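Local coordinates for protein 2-c-methyl-d-erythritol 2,4-cyclodiphosphate synthase (Plasmodium falciparum, PDB 4C82) that probably converts 4-diphosphocytidyl-2-C-methyl-D-erythritol 2-phosphate into 2-C-methyl-D-erythritol 2,4-cyclodiphosphate with release of CMP, a step of non-mevalonate isoprenoid synthesis, at residues A[122-127]-A[157-162]. The protein carries 1 engineered substitution. Residues are numbered along the deposited sequence; the frame is centred on the assembly and turned at random.
Sequences NVIAQV and KTHEKL
Gln126 reaches across to the loop after strand 152-157 and turns its carboxamide oxygen to the backbone there. Gln126 OE1 accepts two hydrogen bonds, from His159 N at 3.0 Å and from Lys161 N at 3.2 Å. The two donors come from opposite faces of the amide plane. His159 N is tilted 33° from that plane, while Lys161 N stands well above it. CG lies anti to the backbone N (chi1 -159°) and the chain bends at chi2, which brings the amide up to the backbone of residues 159 to 161. Gln126 NE2 lies against Thr158 CB and Lys161 CG, 3.8 Å from the latter. The Gln126 and Lys161 side chains cross at about a right angle. The gripped loop is a type I' turn, His159 to Leu162, and the same turn is closed by Leu162 N to His159 O.

Ahead of the turn, strand 114-124 pairs in parallel with Lys157 through a bridge at Ile124. In this YgbB-family enzyme, strand 152-157 is outermost in the chain's mixed sheet, and 114-124 is its neighbour. Lys157 N bonds Val123 O at 2.7 Å, and Ala125 N bonds Lys157 O at 3.0 Å. Ile124 and Lys157 share the face that packs on Tyr14 of the second subunit. The Lys157 chain then bends away, and NZ forms a salt bridge with Asp15 of that subunit.

Ile124 CG2 meets the His159 ring obliquely, 3.9 Å from His159 CD2. His159 ND1 donates to Leu162 O at 2.6 Å, with the oxygen near the ring plane. This bond limits rotation of the imidazole, whose side chain lies about 3 Å from a bound zinc ion.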
loop_
_atom_site.group_PDB
_atom_site.type_symbol
_atom_site.label_atom_id
_atom_site.label_comp_id
_atom_site.label_asym_id
_atom_site.label_seq_id
_atom_site.Cartn_x
_atom_site.Cartn_y
_atom_site.Cartn_z
ATOM N N ASN A 122 0.701 -1.559 -8.796
ATOM C CA ASN A 122 -0.545 -0.832 -9.000
ATOM C C ASN A 122 -0.107 0.516 -9.487
ATOM O O ASN A 122 0.475 1.301 -8.698
ATOM C CB ASN A 122 -1.246 -0.632 -7.612
ATOM C CG ASN A 122 -2.036 -1.865 -7.179
ATOM O OD1 ASN A 122 -2.762 -2.404 -7.982
ATOM N ND2 ASN A 122 -1.902 -2.305 -5.929
ATOM N N VAL A 123 -0.342 0.790 -10.756
ATOM C CA VAL A 123 -0.040 2.136 -11.294
ATOM C C VAL A 123 -1.367 2.935 -11.152
ATOM O O VAL A 123 -2.454 2.461 -11.579
ATOM C CB VAL A 123 0.348 1.971 -12.769
ATOM C CG1 VAL A 123 0.668 3.309 -13.441
ATOM C CG2 VAL A 123 1.470 0.942 -12.902
ATOM N N ILE A 124 -1.303 4.111 -10.524
ATOM C CA ILE A 124 -2.513 4.925 -10.306
ATOM C C ILE A 124 -2.266 6.157 -11.181
ATOM O O ILE A 124 -1.389 7.033 -10.894
ATOM C CB ILE A 124 -2.695 5.299 -8.817
ATOM C CG1 ILE A 124 -2.582 3.995 -7.946
ATOM C CG2 ILE A 124 -4.048 6.046 -8.617
ATOM C CD1 ILE A 124 -2.804 4.150 -6.405
ATOM N N ALA A 125 -2.986 6.156 -12.269
ATOM C CA ALA A 125 -2.687 7.033 -13.421
ATOM C C ALA A 125 -3.995 7.246 -14.159
ATOM O O ALA A 125 -4.633 6.292 -14.552
ATOM C CB ALA A 125 -1.688 6.365 -14.350
ATOM N N GLN A 126 -4.361 8.496 -14.390
ATOM C CA GLN A 126 -5.521 8.830 -15.243
ATOM C C GLN A 126 -5.145 8.532 -16.689
ATOM O O GLN A 126 -5.937 7.976 -17.411
ATOM C CB GLN A 126 -5.984 10.323 -15.055
ATOM C CG GLN A 126 -7.423 10.592 -15.500
ATOM C CD GLN A 126 -8.468 9.790 -14.761
ATOM O OE1 GLN A 126 -8.414 9.660 -13.536
ATOM N NE2 GLN A 126 -9.468 9.280 -15.493
ATOM N N VAL A 127 -3.916 8.848 -17.088
ATOM C CA VAL A 127 -3.328 8.442 -18.390
ATOM C C VAL A 127 -1.840 8.072 -18.165
ATOM O O VAL A 127 -1.213 8.639 -17.281
ATOM C CB VAL A 127 -3.356 9.594 -19.420
ATOM C CG1 VAL A 127 -4.798 9.982 -19.753
ATOM C CG2 VAL A 127 -2.581 10.770 -18.870
ATOM N N LYS A 157 -4.933 1.757 -12.527
ATOM C CA LYS A 157 -6.183 2.197 -11.975
ATOM C C LYS A 157 -6.265 3.632 -12.267
ATOM O O LYS A 157 -5.337 4.342 -11.962
ATOM C CB LYS A 157 -6.199 2.009 -10.450
ATOM C CG LYS A 157 -6.616 0.557 -10.035
ATOM C CD LYS A 157 -8.120 0.313 -10.323
ATOM C CE LYS A 157 -8.995 1.525 -9.903
ATOM N NZ LYS A 157 -10.471 1.267 -9.956
ATOM N N THR A 158 -7.381 4.081 -12.825
ATOM C CA THR A 158 -7.680 5.513 -12.925
ATOM C C THR A 158 -8.211 6.109 -11.604
ATOM O O THR A 158 -8.328 5.424 -10.575
ATOM C CB THR A 158 -8.736 5.728 -14.054
ATOM O OG1 THR A 158 -9.819 4.833 -13.826
ATOM C CG2 THR A 158 -8.144 5.345 -15.390
ATOM N N HIS A 159 -8.471 7.423 -11.587
ATOM C CA HIS A 159 -8.636 8.056 -10.293
ATOM C C HIS A 159 -9.811 8.982 -10.438
ATOM O O HIS A 159 -9.780 10.111 -9.900
ATOM C CB HIS A 159 -7.356 8.837 -9.911
ATOM C CG HIS A 159 -7.274 9.255 -8.439
ATOM N ND1 HIS A 159 -7.666 10.483 -8.012
ATOM C CD2 HIS A 159 -6.751 8.596 -7.314
ATOM C CE1 HIS A 159 -7.502 10.595 -6.675
ATOM N NE2 HIS A 159 -6.930 9.435 -6.238
ATOM N N GLU A 160 -10.775 8.597 -11.280
ATOM C CA GLU A 160 -12.118 9.282 -11.259
ATOM C C GLU A 160 -12.065 10.754 -11.695
ATOM O O GLU A 160 -12.961 11.564 -11.353
ATOM C CB GLU A 160 -12.726 9.143 -9.857
ATOM C CG GLU A 160 -12.909 7.673 -9.417
ATOM C CD GLU A 160 -14.062 7.016 -10.197
ATOM O OE1 GLU A 160 -15.207 7.412 -9.988
ATOM O OE2 GLU A 160 -13.825 6.134 -11.032
ATOM N N LYS A 161 -10.970 11.109 -12.379
ATOM C CA LYS A 161 -10.659 12.473 -12.762
ATOM C C LYS A 161 -10.716 13.441 -11.609
ATOM O O LYS A 161 -10.990 14.639 -11.822
ATOM C CB LYS A 161 -11.637 13.023 -13.878
ATOM C CG LYS A 161 -12.012 12.018 -14.935
ATOM C CD LYS A 161 -12.495 12.689 -16.220
ATOM C CE LYS A 161 -12.305 11.738 -17.384
ATOM N NZ LYS A 161 -12.204 12.483 -18.681
ATOM N N LEU A 162 -10.441 12.966 -10.394
ATOM C CA LEU A 162 -10.376 13.817 -9.218
ATOM C C LEU A 162 -8.943 13.909 -8.691
ATOM O O LEU A 162 -8.159 12.939 -8.783
ATOM C CB LEU A 162 -11.236 13.194 -8.084
ATOM C CG LEU A 162 -12.736 13.119 -8.388
ATOM C CD1 LEU A 162 -13.384 12.350 -7.254
ATOM C CD2 LEU A 162 -13.370 14.509 -8.545
#